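Local coordinates for ribose-phosphate pyrophosphokinase (Sulfolobus solfataricus, PDB 4TWB), which makes phosphoribosyl diphosphate (PRPP) by transferring the pyrophosphoryl group of ATP to the 1-hydroxyl of ribose 5-phosphate, with magnesium as cofactor, at residues A[1-13]-A[45-57]. Numbering follows the deposited sequence.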
loop_
_atom_site.group_PDB
_atom_site.type_symbol
_atom_site.label_atom_id
_atom_site.label_comp_id
_atom_site.label_asym_id
_atom_site.label_seq_id
_atom_site.Cartn_x
_atom_site.Cartn_y
_atom_site.Cartn_z
ATOM N N MET A 1 19.671 7.962 21.604
ATOM C CA MET A 1 18.567 7.112 21.163
ATOM C C MET A 1 17.222 7.793 21.327
ATOM O O MET A 1 16.957 8.400 22.366
ATOM C CB MET A 1 18.533 5.807 21.955
ATOM C CG MET A 1 19.507 4.763 21.476
ATOM S SD MET A 1 19.025 3.130 22.073
ATOM C CE MET A 1 17.562 2.862 21.096
ATOM N N ILE A 2 16.373 7.683 20.304
ATOM C CA ILE A 2 14.983 8.126 20.425
ATOM C C ILE A 2 14.015 7.173 19.735
ATOM O O ILE A 2 14.397 6.387 18.863
ATOM C CB ILE A 2 14.756 9.551 19.885
ATOM C CG1 ILE A 2 14.923 9.585 18.372
ATOM C CG2 ILE A 2 15.704 10.536 20.538
ATOM C CD1 ILE A 2 14.592 10.928 17.796
ATOM N N ILE A 3 12.758 7.254 20.146
ATOM C CA ILE A 3 11.716 6.409 19.605
ATOM C C ILE A 3 10.842 7.262 18.716
ATOM O O ILE A 3 10.341 8.305 19.146
ATOM C CB ILE A 3 10.818 5.837 20.725
ATOM C CG1 ILE A 3 11.599 4.852 21.588
ATOM C CG2 ILE A 3 9.593 5.173 20.132
ATOM C CD1 ILE A 3 10.881 4.494 22.860
ATOM N N ILE A 4 10.658 6.828 17.476
ATOM C CA ILE A 4 9.717 7.497 16.597
ATOM C C ILE A 4 8.523 6.609 16.397
ATOM O O ILE A 4 8.661 5.498 15.908
ATOM C CB ILE A 4 10.326 7.832 15.222
ATOM C CG1 ILE A 4 11.510 8.789 15.381
ATOM C CG2 ILE A 4 9.271 8.465 14.337
ATOM C CD1 ILE A 4 12.292 8.997 14.123
ATOM N N GLY A 5 7.352 7.109 16.773
ATOM C CA GLY A 5 6.111 6.390 16.561
ATOM C C GLY A 5 5.490 6.662 15.205
ATOM O O GLY A 5 5.132 7.799 14.884
ATOM N N GLY A 6 5.351 5.615 14.402
ATOM C CA GLY A 6 4.744 5.750 13.092
ATOM C C GLY A 6 3.256 6.021 13.148
ATOM O O GLY A 6 2.716 6.412 14.183
ATOM N N SER A 7 2.597 5.809 12.016
ATOM C CA SER A 7 1.160 6.005 11.896
ATOM C C SER A 7 0.356 4.870 12.509
ATOM O O SER A 7 -0.863 4.985 12.681
ATOM C CB SER A 7 0.784 6.112 10.422
ATOM O OG SER A 7 1.210 4.964 9.708
ATOM N N ALA A 8 1.041 3.766 12.805
ATOM C CA ALA A 8 0.400 2.567 13.349
ATOM C C ALA A 8 1.242 1.919 14.451
ATOM O O ALA A 8 2.007 0.983 14.230
ATOM C CB ALA A 8 0.092 1.565 12.240
ATOM N N THR A 9 1.103 2.463 15.646
ATOM C CA THR A 9 1.687 1.899 16.839
ATOM C C THR A 9 0.437 1.594 17.627
ATOM O O THR A 9 -0.577 2.282 17.455
ATOM C CB THR A 9 2.477 2.958 17.597
ATOM O OG1 THR A 9 1.569 3.808 18.312
ATOM C CG2 THR A 9 3.283 3.797 16.634
ATOM N N ASN A 10 0.451 0.571 18.471
ATOM C CA ASN A 10 -0.777 0.314 19.223
ATOM C C ASN A 10 -0.570 0.625 20.691
ATOM O O ASN A 10 -0.971 -0.123 21.575
ATOM C CB ASN A 10 -1.284 -1.106 18.997
ATOM C CG ASN A 10 -1.801 -1.315 17.588
ATOM O OD1 ASN A 10 -2.892 -0.857 17.237
ATOM N ND2 ASN A 10 -1.018 -2.019 16.772
ATOM N N GLY A 11 0.074 1.761 20.927
ATOM C CA GLY A 11 0.476 2.156 22.258
ATOM C C GLY A 11 1.897 1.702 22.500
ATOM O O GLY A 11 2.527 2.098 23.478
ATOM N N ILE A 12 2.406 0.870 21.601
ATOM C CA ILE A 12 3.710 0.258 21.810
ATOM C C ILE A 12 4.842 1.281 21.866
ATOM O O ILE A 12 5.780 1.128 22.655
ATOM C CB ILE A 12 4.027 -0.807 20.746
ATOM C CG1 ILE A 12 3.132 -2.023 20.931
ATOM C CG2 ILE A 12 5.476 -1.234 20.838
ATOM C CD1 ILE A 12 3.378 -3.105 19.911
ATOM N N ASP A 13 4.756 2.318 21.035
ATOM C CA ASP A 13 5.757 3.382 21.046
ATOM C C ASP A 13 5.776 4.108 22.400
ATOM O O ASP A 13 6.838 4.382 22.955
ATOM C CB ASP A 13 5.520 4.371 19.893
ATOM C CG ASP A 13 4.142 5.035 19.953
ATOM O OD1 ASP A 13 3.167 4.396 20.430
ATOM O OD2 ASP A 13 4.035 6.200 19.514
ATOM N N ILE A 45 17.107 14.975 14.301
ATOM C CA ILE A 45 17.500 13.594 14.491
ATOM C C ILE A 45 18.957 13.498 14.109
ATOM O O ILE A 45 19.614 12.500 14.380
ATOM C CB ILE A 45 16.709 12.692 13.536
ATOM C CG1 ILE A 45 15.263 12.532 14.008
ATOM C CG2 ILE A 45 17.368 11.340 13.390
ATOM C CD1 ILE A 45 14.424 11.788 13.007
ATOM N N ARG A 46 19.448 14.562 13.480
ATOM C CA ARG A 46 20.778 14.602 12.868
ATOM C C ARG A 46 21.668 13.371 13.118
ATOM O O ARG A 46 22.021 12.670 12.171
ATOM C CB ARG A 46 21.504 15.918 13.203
ATOM C CG ARG A 46 22.843 16.138 12.476
ATOM C CD ARG A 46 22.816 15.722 10.996
ATOM N NE ARG A 46 21.737 16.356 10.239
ATOM C CZ ARG A 46 21.520 16.158 8.940
ATOM N NH1 ARG A 46 22.314 15.345 8.247
ATOM N NH2 ARG A 46 20.511 16.772 8.333
ATOM N N ASP A 47 22.036 13.090 14.365
ATOM C CA ASP A 47 22.913 11.936 14.597
ATOM C C ASP A 47 22.385 10.899 15.593
ATOM O O ASP A 47 23.139 10.062 16.100
ATOM C CB ASP A 47 24.325 12.392 14.966
ATOM C CG ASP A 47 25.194 12.619 13.741
ATOM O OD1 ASP A 47 25.467 11.634 13.017
ATOM O OD2 ASP A 47 25.599 13.779 13.505
ATOM N N GLU A 48 21.080 10.950 15.834
ATOM C CA GLU A 48 20.412 10.048 16.759
ATOM C C GLU A 48 20.334 8.594 16.254
ATOM O O GLU A 48 20.368 8.333 15.045
ATOM C CB GLU A 48 19.007 10.572 17.042
ATOM C CG GLU A 48 18.576 10.424 18.479
ATOM C CD GLU A 48 19.342 11.351 19.390
ATOM O OE1 GLU A 48 19.299 12.581 19.135
ATOM O OE2 GLU A 48 19.985 10.844 20.344
ATOM N N GLU A 49 20.251 7.651 17.193
ATOM C CA GLU A 49 19.886 6.275 16.874
ATOM C C GLU A 49 18.380 6.163 17.037
ATOM O O GLU A 49 17.822 6.533 18.074
ATOM C CB GLU A 49 20.583 5.297 17.809
ATOM C CG GLU A 49 21.975 4.885 17.358
ATOM C CD GLU A 49 22.656 3.950 18.351
ATOM O OE1 GLU A 49 23.291 2.964 17.903
ATOM O OE2 GLU A 49 22.553 4.204 19.576
ATOM N N VAL A 50 17.705 5.665 16.014
ATOM C CA VAL A 50 16.250 5.684 16.035
ATOM C C VAL A 50 15.616 4.309 16.250
ATOM O O VAL A 50 16.103 3.280 15.772
ATOM C CB VAL A 50 15.688 6.322 14.762
ATOM C CG1 VAL A 50 14.171 6.410 14.837
ATOM C CG2 VAL A 50 16.282 7.695 14.578
ATOM N N LEU A 51 14.530 4.310 17.006
ATOM C CA LEU A 51 13.700 3.130 17.149
ATOM C C LEU A 51 12.352 3.480 16.562
ATOM O O LEU A 51 11.556 4.172 17.202
ATOM C CB LEU A 51 13.537 2.744 18.621
ATOM C CG LEU A 51 14.782 2.284 19.378
ATOM C CD1 LEU A 51 14.403 1.782 20.764
ATOM C CD2 LEU A 51 15.530 1.211 18.596
ATOM N N LEU A 52 12.111 3.014 15.339
ATOM C CA LEU A 52 10.856 3.267 14.656
ATOM C C LEU A 52 9.851 2.186 15.046
ATOM O O LEU A 52 10.131 0.996 14.913
ATOM C CB LEU A 52 11.084 3.231 13.147
ATOM C CG LEU A 52 10.132 3.980 12.205
ATOM C CD1 LEU A 52 9.925 3.123 10.958
ATOM C CD2 LEU A 52 8.804 4.330 12.848
ATOM N N VAL A 53 8.690 2.595 15.539
ATOM C CA VAL A 53 7.595 1.673 15.759
ATOM C C VAL A 53 6.505 1.845 14.700
ATOM O O VAL A 53 5.813 2.860 14.678
ATOM C CB VAL A 53 6.978 1.877 17.137
ATOM C CG1 VAL A 53 5.761 0.962 17.305
ATOM C CG2 VAL A 53 8.016 1.604 18.218
ATOM N N GLN A 54 6.381 0.853 13.819
ATOM C CA GLN A 54 5.347 0.814 12.784
ATOM C C GLN A 54 4.849 -0.606 12.643
ATOM O O GLN A 54 5.578 -1.465 12.163
ATOM C CB GLN A 54 5.900 1.235 11.415
ATOM C CG GLN A 54 5.449 2.592 10.935
ATOM C CD GLN A 54 3.957 2.679 10.701
ATOM O OE1 GLN A 54 3.226 3.213 11.526
ATOM N NE2 GLN A 54 3.501 2.161 9.580
ATOM N N THR A 55 3.616 -0.870 13.042
ATOM C CA THR A 55 3.057 -2.182 12.782
ATOM C C THR A 55 2.393 -2.121 11.428
ATOM O O THR A 55 2.094 -1.041 10.942
ATOM C CB THR A 55 2.048 -2.615 13.851
ATOM O OG1 THR A 55 1.850 -4.029 13.764
ATOM C CG2 THR A 55 0.728 -1.923 13.655
ATOM N N THR A 56 2.173 -3.273 10.807
ATOM C CA THR A 56 1.597 -3.288 9.473
ATOM C C THR A 56 0.322 -4.116 9.391
ATOM O O THR A 56 0.068 -4.769 8.380
ATOM C CB THR A 56 2.620 -3.734 8.400
ATOM O OG1 THR A 56 3.015 -5.090 8.633
ATOM C CG2 THR A 56 3.851 -2.834 8.431
ATOM N N ASP A 57 -0.485 -4.069 10.451
ATOM C CA ASP A 57 -1.838 -4.630 10.412
ATOM C C ASP A 57 -2.741 -3.870 9.423
ATOM O O ASP A 57 -2.298 -2.916 8.785
ATOM C CB ASP A 57 -2.470 -4.664 11.812
ATOM C CG ASP A 57 -2.605 -3.292 12.440
ATOM O OD1 ASP A 57 -3.478 -3.122 13.320
ATOM O OD2 ASP A 57 -1.845 -2.381 12.067
#
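I2 and I4 lie beside V50 and L52 in parallel register, their backbones bonding to the residues on either side of those, E49, L51 and V53, and the ladder runs from I2 N on E49 O (2.9 Å) through to G6 N on V53 O. On one face, the CD1 tip of I4 meets the CD1 tip of I45 at 3.7 Å and also touches CG1 of V50; beta-branched residues suit such an extended backbone and fill this layer with carbon. The other face pairs I3 with L51, while V53 packs its CG1 against T9 and its CB against CB of D13. At the exposed start of the strand pair the chain's own amino terminus, M1 N, forms a salt bridge with E48 OE2 at 3.2 Å, on the oxygen's anti lone pair. E48 lays its CG against I2 CG2, and a bend at chi2 (70°) turns the carboxylate back to M1 N. An alanine in place of E48 would probably leave the M1 amino group without this carboxylate and uncover the flank of I2.

These are neighbouring central strands of the N-terminal PRTase-like domain, flanked by strands 24-31 and 81-86. Beyond the strands, the amide of Q54 takes over the pairing: OE1 accepts A8 N (2.6 Å) in the carbonyl plane, close beside G6, where a side chain would collide with it. T55 N then bonds A8 O at 2.7 Å. Farther out, E66 of helix 60-76 holds S7 OG, and T55 OG1 bonds to T270 O and Y88 N.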